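Local coordinates for cell division control protein Cdc48 (Mycobacterium smegmatis, PDB 5E7P) that probably binds and hydrolyses ATP as an AAA ATPase of the Cdc48 family with two ATPase domains, and is seen here with ADP bound, at residues A[115-121]-A[175-179]; A[245-250]-A[283-287]; A[294-298]-A[327-331]. One frame throughout, in Å; residues are numbered along the deposited sequence.

Contact 1. Residues A[115-121]-A[175-179]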
loop_
_atom_site.group_PDB
_atom_site.type_symbol
_atom_site.label_atom_id
_atom_site.label_comp_id
_atom_site.label_asym_id
_atom_site.label_seq_id
_atom_site.Cartn_x
_atom_site.Cartn_y
_atom_site.Cartn_z
ATOM N N VAL A 115 -15.176 -13.766 -12.225
ATOM C CA VAL A 115 -14.502 -14.411 -13.343
ATOM C C VAL A 115 -15.275 -15.639 -13.805
ATOM O O VAL A 115 -16.079 -16.197 -13.058
ATOM C CB VAL A 115 -13.069 -14.834 -12.968
ATOM C CG1 VAL A 115 -12.230 -13.616 -12.611
ATOM C CG2 VAL A 115 -13.092 -15.828 -11.815
ATOM N N SER A 116 -15.027 -16.057 -15.040
ATOM C CA SER A 116 -15.675 -17.241 -15.585
ATOM C C SER A 116 -14.635 -18.251 -16.047
ATOM O O SER A 116 -13.569 -17.878 -16.531
ATOM C CB SER A 116 -16.592 -16.869 -16.749
ATOM O OG SER A 116 -17.267 -18.009 -17.251
ATOM N N GLY A 117 -14.952 -19.530 -15.891
ATOM C CA GLY A 117 -14.056 -20.589 -16.308
ATOM C C GLY A 117 -14.793 -21.894 -16.517
ATOM O O GLY A 117 -16.022 -21.917 -16.601
ATOM N N SER A 118 -14.039 -22.985 -16.603
ATOM C CA SER A 118 -14.622 -24.310 -16.772
ATOM C C SER A 118 -15.330 -24.755 -15.499
ATOM O O SER A 118 -15.108 -24.193 -14.427
ATOM C CB SER A 118 -13.543 -25.322 -17.161
ATOM O OG SER A 118 -12.435 -25.248 -16.281
ATOM N N ARG A 119 -16.181 -25.769 -15.623
ATOM C CA ARG A 119 -16.930 -26.289 -14.483
ATOM C C ARG A 119 -16.014 -26.969 -13.469
ATOM O O ARG A 119 -16.350 -27.078 -12.289
ATOM C CB ARG A 119 -18.012 -27.262 -14.954
ATOM N N LEU A 120 -14.854 -27.422 -13.935
ATOM C CA LEU A 120 -13.899 -28.111 -13.074
ATOM C C LEU A 120 -13.144 -27.135 -12.175
ATOM O O LEU A 120 -12.984 -27.378 -10.979
ATOM C CB LEU A 120 -12.911 -28.929 -13.910
ATOM C CG LEU A 120 -12.098 -29.978 -13.149
ATOM C CD1 LEU A 120 -13.003 -31.083 -12.623
ATOM C CD2 LEU A 120 -10.994 -30.551 -14.025
ATOM N N ALA A 121 -12.690 -26.026 -12.750
ATOM C CA ALA A 121 -11.972 -25.012 -11.987
ATOM C C ALA A 121 -12.930 -24.252 -11.081
ATOM O O ALA A 121 -12.548 -23.786 -10.008
ATOM C CB ALA A 121 -11.250 -24.058 -12.920
ATOM N N SER A 175 -2.939 -23.617 -14.815
ATOM C CA SER A 175 -2.803 -22.571 -15.822
ATOM C C SER A 175 -3.991 -22.540 -16.777
ATOM O O SER A 175 -3.867 -22.902 -17.947
ATOM C CB SER A 175 -1.508 -22.756 -16.614
ATOM O OG SER A 175 -1.510 -23.988 -17.316
ATOM N N GLU A 176 -5.141 -22.103 -16.277
ATOM C CA GLU A 176 -6.332 -21.993 -17.109
ATOM C C GLU A 176 -6.715 -20.534 -17.330
ATOM O O GLU A 176 -6.785 -19.749 -16.385
ATOM C CB GLU A 176 -7.503 -22.756 -16.487
ATOM C CG GLU A 176 -8.781 -22.689 -17.307
ATOM C CD GLU A 176 -9.935 -23.419 -16.651
ATOM O OE1 GLU A 176 -9.681 -24.233 -15.738
ATOM O OE2 GLU A 176 -11.095 -23.174 -17.049
ATOM N N LEU A 177 -6.962 -20.180 -18.586
ATOM C CA LEU A 177 -7.342 -18.817 -18.938
ATOM C C LEU A 177 -8.798 -18.541 -18.580
ATOM O O LEU A 177 -9.699 -19.280 -18.975
ATOM C CB LEU A 177 -7.096 -18.552 -20.426
ATOM C CG LEU A 177 -5.729 -17.983 -20.824
ATOM C CD1 LEU A 177 -4.584 -18.850 -20.319
ATOM C CD2 LEU A 177 -5.642 -17.813 -22.333
ATOM N N LEU A 178 -9.016 -17.473 -17.821
ATOM C CA LEU A 178 -10.354 -17.090 -17.396
ATOM C C LEU A 178 -10.752 -15.783 -18.064
ATOM O O LEU A 178 -9.922 -15.116 -18.681
ATOM C CB LEU A 178 -10.392 -16.916 -15.879
ATOM C CG LEU A 178 -9.799 -18.052 -15.047
ATOM C CD1 LEU A 178 -9.704 -17.646 -13.587
ATOM C CD2 LEU A 178 -10.623 -19.322 -15.203
ATOM N N THR A 179 -12.025 -15.421 -17.944
ATOM C CA THR A 179 -12.494 -14.129 -18.430
ATOM C C THR A 179 -13.176 -13.353 -17.312
ATOM O O THR A 179 -13.831 -13.936 -16.450
ATOM C CB THR A 179 -13.455 -14.262 -19.633
ATOM O OG1 THR A 179 -14.555 -15.110 -19.283
ATOM C CG2 THR A 179 -12.730 -14.847 -20.836
#
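This is an antiparallel strand contact extended by hydrogen bonds from Ser118 to the Glu176 carboxylate, located between the end of strand 112-116 and the early part of strand 177-184. Ser116 and Thr179 form a hydrogen-bonded pair with CA atoms 5.3 Å apart: Ser116 N donates to Thr179 O (2.8 Å, 150°) and Thr179 N to Ser116 O (3.2 Å, 162°). Their side chains share one face of the sheet, Ser116 CB lying 3.7 Å from Thr179 OG1. Val115 CA also approaches Thr179 O at 3.2 Å, with a 132° angle at the hydrogen. These are the two central strands of a four-stranded mixed sheet flanked by strands 144-146 and 196-199, consistent with the second subdomain of a Cdc48-type N-terminal region. On the buried face Val115 CG2 meets Leu178 CD1 at 4.2 Å, and Trp199 of strand 196-199 touches both side chains. Beyond the bridge, Gly117 lets Leu178 CD2 come to 3.8 Å from its CA; an ideal CB there would sit 2.7 Å from that methyl. The extended Glu176 side chain (t, t) reaches across to the turn leading into helix 119-124, where its OE2 accepts from Ser118 N (3.0 Å, 158°) and Ser118 OG (2.6 Å), while Glu176 OE1 lies 3.2 Å from Ala121 CB.

Contact 2. Residues A[245-250]-A[283-287]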
loop_
_atom_site.group_PDB
_atom_site.type_symbol
_atom_site.label_atom_id
_atom_site.label_comp_id
_atom_site.label_asym_id
_atom_site.label_seq_id
_atom_site.Cartn_x
_atom_site.Cartn_y
_atom_site.Cartn_z
ATOM N N LEU A 245 -4.527 -11.114 24.607
ATOM C CA LEU A 245 -5.391 -12.287 24.556
ATOM C C LEU A 245 -5.291 -13.129 25.820
ATOM O O LEU A 245 -6.302 -13.596 26.344
ATOM C CB LEU A 245 -5.047 -13.157 23.346
ATOM C CG LEU A 245 -5.735 -12.838 22.022
ATOM C CD1 LEU A 245 -5.283 -13.820 20.954
ATOM C CD2 LEU A 245 -7.252 -12.867 22.180
ATOM N N ARG A 246 -4.070 -13.327 26.303
ATOM C CA ARG A 246 -3.854 -14.176 27.467
ATOM C C ARG A 246 -4.442 -13.566 28.734
ATOM O O ARG A 246 -5.048 -14.268 29.539
ATOM C CB ARG A 246 -2.368 -14.503 27.632
ATOM C CG ARG A 246 -1.811 -15.288 26.454
ATOM C CD ARG A 246 -0.448 -15.899 26.729
ATOM N NE ARG A 246 -0.061 -16.788 25.634
ATOM C CZ ARG A 246 -0.416 -18.066 25.545
ATOM N NH1 ARG A 246 -1.162 -18.618 26.494
ATOM N NH2 ARG A 246 -0.026 -18.797 24.508
ATOM N N LEU A 247 -4.281 -12.257 28.899
ATOM C CA LEU A 247 -4.851 -11.565 30.049
ATOM C C LEU A 247 -6.373 -11.645 30.036
ATOM O O LEU A 247 -7.003 -11.903 31.060
ATOM C CB LEU A 247 -4.410 -10.102 30.069
ATOM C CG LEU A 247 -2.949 -9.837 30.426
ATOM C CD1 LEU A 247 -2.650 -8.361 30.293
ATOM C CD2 LEU A 247 -2.643 -10.323 31.836
ATOM N N SER A 248 -6.959 -11.430 28.864
ATOM C CA SER A 248 -8.407 -11.453 28.726
ATOM C C SER A 248 -8.988 -12.853 28.903
ATOM O O SER A 248 -9.963 -13.036 29.625
ATOM C CB SER A 248 -8.822 -10.885 27.370
ATOM O OG SER A 248 -10.230 -10.922 27.218
ATOM N N LEU A 249 -8.380 -13.839 28.250
ATOM C CA LEU A 249 -8.949 -15.181 28.195
ATOM C C LEU A 249 -8.432 -16.139 29.265
ATOM O O LEU A 249 -9.168 -17.020 29.708
ATOM C CB LEU A 249 -8.726 -15.797 26.813
ATOM C CG LEU A 249 -9.341 -15.059 25.624
ATOM C CD1 LEU A 249 -9.086 -15.819 24.331
ATOM C CD2 LEU A 249 -10.831 -14.841 25.847
ATOM N N ASP A 250 -7.175 -15.977 29.675
ATOM C CA ASP A 250 -6.542 -16.944 30.576
ATOM C C ASP A 250 -6.335 -16.459 32.012
ATOM O O ASP A 250 -6.411 -17.250 32.953
ATOM C CB ASP A 250 -5.217 -17.430 29.988
ATOM C CG ASP A 250 -5.399 -18.134 28.664
ATOM O OD1 ASP A 250 -6.513 -18.642 28.420
ATOM O OD2 ASP A 250 -4.437 -18.181 27.868
ATOM N N VAL A 283 -1.171 -16.138 16.348
ATOM C CA VAL A 283 -1.319 -15.769 17.753
ATOM C C VAL A 283 -2.445 -16.560 18.427
ATOM O O VAL A 283 -2.341 -16.936 19.594
ATOM C CB VAL A 283 -1.547 -14.242 17.910
ATOM C CG1 VAL A 283 -2.006 -13.891 19.319
ATOM C CG2 VAL A 283 -0.279 -13.487 17.565
ATOM N N CYS A 284 -3.503 -16.838 17.675
ATOM C CA CYS A 284 -4.663 -17.544 18.209
ATOM C C CYS A 284 -4.581 -19.049 17.987
ATOM O O CYS A 284 -5.589 -19.743 18.100
ATOM C CB CYS A 284 -5.946 -17.021 17.559
ATOM S SG CYS A 284 -6.269 -15.266 17.810
ATOM N N ALA A 285 -3.388 -19.546 17.673
ATOM C CA ALA A 285 -3.194 -20.954 17.326
ATOM C C ALA A 285 -3.723 -21.943 18.367
ATOM O O ALA A 285 -4.256 -22.994 18.013
ATOM C CB ALA A 285 -1.729 -21.230 17.038
ATOM N N SER A 286 -3.578 -21.605 19.645
ATOM C CA SER A 286 -4.017 -22.496 20.715
ATOM C C SER A 286 -5.478 -22.263 21.094
ATOM O O SER A 286 -6.027 -22.975 21.931
ATOM C CB SER A 286 -3.127 -22.343 21.950
ATOM O OG SER A 286 -3.270 -21.054 22.525
ATOM N N ARG A 287 -6.098 -21.261 20.480
ATOM C CA ARG A 287 -7.501 -20.950 20.731
ATOM C C ARG A 287 -8.358 -21.563 19.634
ATOM O O ARG A 287 -7.852 -21.913 18.566
ATOM C CB ARG A 287 -7.721 -19.435 20.730
ATOM C CG ARG A 287 -6.650 -18.629 21.434
ATOM C CD ARG A 287 -6.791 -18.709 22.935
ATOM N NE ARG A 287 -5.719 -17.991 23.616
ATOM C CZ ARG A 287 -5.592 -17.915 24.937
ATOM N NH1 ARG A 287 -6.478 -18.513 25.723
ATOM N NH2 ARG A 287 -4.584 -17.240 25.472
#
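Charged groups dominate the outer part of this contact between the end of helix 237-249 and the turn that follows helix 276-283, the helix that starts at the ADP-binding P-loop. Asp250 and Arg287 make a two-pronged salt bridge: Arg287 NH1 donates to Asp250 OD1 (2.7 Å, 166°) and Arg287 NH2 to Asp250 OD2 (2.6 Å, 141°), the carboxylate lying near the guanidinium plane. A longer salt bridge within 245-250 joins Arg246 NH1 to Asp250 OD2 at 3.6 Å. Two like charges also lie close together, Arg246 NH1 and Arg287 NH2 being 3.8 Å apart, with Arg287 NH2 over one face of the Arg246 guanidinium. Asp242, one helical turn earlier, gives Arg246 a second acidic partner.

Apolar packing holds the inner part, where Leu245 CD1 touches Val283 CG1 at 3.7 Å and Cys284 SG at 3.6 Å. Separately, Leu249 lays an aliphatic group, its CD1, over one face of the Arg287 guanidinium. The backbone sets up the reach of Arg287: a type I turn from Cys284 to Arg287, closed by Arg287 N to Cys284 O at 2.9 Å, redirects the chain towards strand 289-293.

With two arginines sharing Asp250, and Asp242 supplying further negative charge, the network offsets the close approach of the guanidinium groups, so electrostatic pairing and leucine packing together join the end of helix 237-249 to the turn after helix 276-283.

Contact 3. Residues A[294-298]-A[327-331]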
loop_
_atom_site.group_PDB
_atom_site.type_symbol
_atom_site.label_atom_id
_atom_site.label_comp_id
_atom_site.label_asym_id
_atom_site.label_seq_id
_atom_site.Cartn_x
_atom_site.Cartn_y
_atom_site.Cartn_z
ATOM N N GLY A 294 -14.169 -11.176 5.571
ATOM C CA GLY A 294 -14.824 -9.895 5.362
ATOM C C GLY A 294 -15.338 -9.603 3.961
ATOM O O GLY A 294 -16.500 -9.226 3.798
ATOM N N PRO A 295 -14.477 -9.759 2.942
ATOM C CA PRO A 295 -14.920 -9.511 1.566
ATOM C C PRO A 295 -16.009 -10.469 1.087
ATOM O O PRO A 295 -16.954 -10.018 0.442
ATOM C CB PRO A 295 -13.641 -9.713 0.748
ATOM C CG PRO A 295 -12.546 -9.405 1.694
ATOM C CD PRO A 295 -13.016 -9.923 3.021
ATOM N N GLU A 296 -15.878 -11.760 1.383
ATOM C CA GLU A 296 -16.884 -12.735 0.967
ATOM C C GLU A 296 -18.244 -12.458 1.601
ATOM O O GLU A 296 -19.279 -12.542 0.934
ATOM C CB GLU A 296 -16.439 -14.163 1.287
ATOM C CG GLU A 296 -15.481 -14.762 0.273
ATOM C CD GLU A 296 -15.212 -16.235 0.525
ATOM O OE1 GLU A 296 -16.001 -16.871 1.258
ATOM O OE2 GLU A 296 -14.209 -16.756 -0.011
ATOM N N VAL A 297 -18.235 -12.121 2.886
ATOM C CA VAL A 297 -19.468 -11.799 3.592
ATOM C C VAL A 297 -20.035 -10.465 3.118
ATOM O O VAL A 297 -21.238 -10.342 2.891
ATOM C CB VAL A 297 -19.257 -11.756 5.114
ATOM C CG1 VAL A 297 -20.578 -11.493 5.822
ATOM C CG2 VAL A 297 -18.645 -13.057 5.595
ATOM N N GLY A 298 -19.162 -9.476 2.958
ATOM C CA GLY A 298 -19.566 -8.163 2.483
ATOM C C GLY A 298 -20.225 -8.174 1.112
ATOM O O GLY A 298 -20.998 -7.274 0.780
ATOM N N ASP A 327 -10.063 -8.466 7.120
ATOM C CA ASP A 327 -10.413 -7.358 6.234
ATOM C C ASP A 327 -11.869 -6.924 6.410
ATOM O O ASP A 327 -12.693 -7.039 5.499
ATOM C CB ASP A 327 -10.092 -7.707 4.777
ATOM C CG ASP A 327 -8.636 -8.112 4.588
ATOM O OD1 ASP A 327 -7.764 -7.216 4.567
ATOM O OD2 ASP A 327 -8.364 -9.327 4.472
ATOM N N VAL A 328 -12.157 -6.412 7.603
ATOM C CA VAL A 328 -13.506 -6.049 8.010
ATOM C C VAL A 328 -13.986 -4.767 7.321
ATOM O O VAL A 328 -15.168 -4.427 7.375
ATOM C CB VAL A 328 -13.582 -5.903 9.554
ATOM C CG1 VAL A 328 -12.857 -4.644 10.008
ATOM C CG2 VAL A 328 -15.031 -5.916 10.049
ATOM N N ASP A 329 -13.079 -4.060 6.655
ATOM C CA ASP A 329 -13.461 -2.825 5.971
ATOM C C ASP A 329 -14.355 -3.089 4.757
ATOM O O ASP A 329 -15.073 -2.202 4.303
ATOM C CB ASP A 329 -12.232 -1.998 5.580
ATOM C CG ASP A 329 -11.213 -2.799 4.797
ATOM O OD1 ASP A 329 -10.995 -3.982 5.136
ATOM O OD2 ASP A 329 -10.630 -2.242 3.843
ATOM N N ALA A 330 -14.311 -4.312 4.239
ATOM C CA ALA A 330 -15.204 -4.714 3.159
ATOM C C ALA A 330 -16.589 -5.052 3.707
ATOM O O ALA A 330 -17.592 -4.910 3.009
ATOM C CB ALA A 330 -14.627 -5.901 2.412
ATOM N N LEU A 331 -16.634 -5.498 4.959
ATOM C CA LEU A 331 -17.890 -5.830 5.624
ATOM C C LEU A 331 -18.504 -4.619 6.327
ATOM O O LEU A 331 -19.721 -4.442 6.323
ATOM C CB LEU A 331 -17.675 -6.969 6.626
ATOM C CG LEU A 331 -18.817 -7.316 7.586
ATOM C CD1 LEU A 331 -20.039 -7.810 6.830
ATOM C CD2 LEU A 331 -18.361 -8.352 8.607
HETATM O O HOH W 1 -20.814 -4.626 2.548
#
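Glycines and short side chains bring the two backbones together here, with Gly298 CA 4.3 Å from Leu331 CA. Gly294 CA makes a CA-H...O contact with Asp327 O (3.6 Å, 161° at the hydrogen). An ideal CB on Gly294 would fall 2.1 Å from Asp327 O. One on Gly298 would fall 2.5 Å from Ala330 O. Between the glycines, the Pro295 ring, in the C-gamma exo pucker, lies with its CG 4.1 Å from Ala330 CB and its CD 4.1 Å from Asp327 CB. Val297 (t) and Leu331 (t, p) meet at Val297 CG1 and Leu331 CD1, 3.9 Å apart, beside Arg305 of helix 302-319.

Segment 327-331 follows strand 321-326, and its Asp-Val-Asp-Ala-Leu sequence resembles the end of a Walker B motif, in which Asp327 probably takes the place of the usual glutamate. Asp327 has left-handed backbone angles (57°/65°) and an m rotamer; its side chain comes within about 5 Å of both that of Lys276, an ADP-binding residue, and the bound ADP. It opens a type I turn to Ala330 whose closing bond, Ala330 N to Asp327 O at 3.4 Å, is weak. Val328 and Asp329, both with p rotamers, direct CB away from 294-298; Asp329 OD2 instead accepts from Asn194 ND2. No direct hydrogen bond joins the segments, but water 1 donates to Gly298 O (3.2 Å) and Ala330 O (3.3 Å), bridging the backbones.

How the contacts relate
From the N terminus, the three contacts follow in series, none nesting or crossing. Contact 1 closes a loop of 53 intervening residues within the N-terminal part. Contact 2 closes 32 residues that include the P-loop, and contact 3 closes 28 that include helix 302-319, the crossover between neighbouring parallel strands 289-293 and 321-326. Strand 289-293 links the last two: contact 2 precedes it and contact 3 follows it, with centres about 24 Å apart. Contacts 1 and 3 have nearest atoms about 12 Å apart, and strand 196-199 touches both, joining the N-terminal sheet to the first ATPase domain. The centres of contacts 1 and 2 are about 41 Å apart.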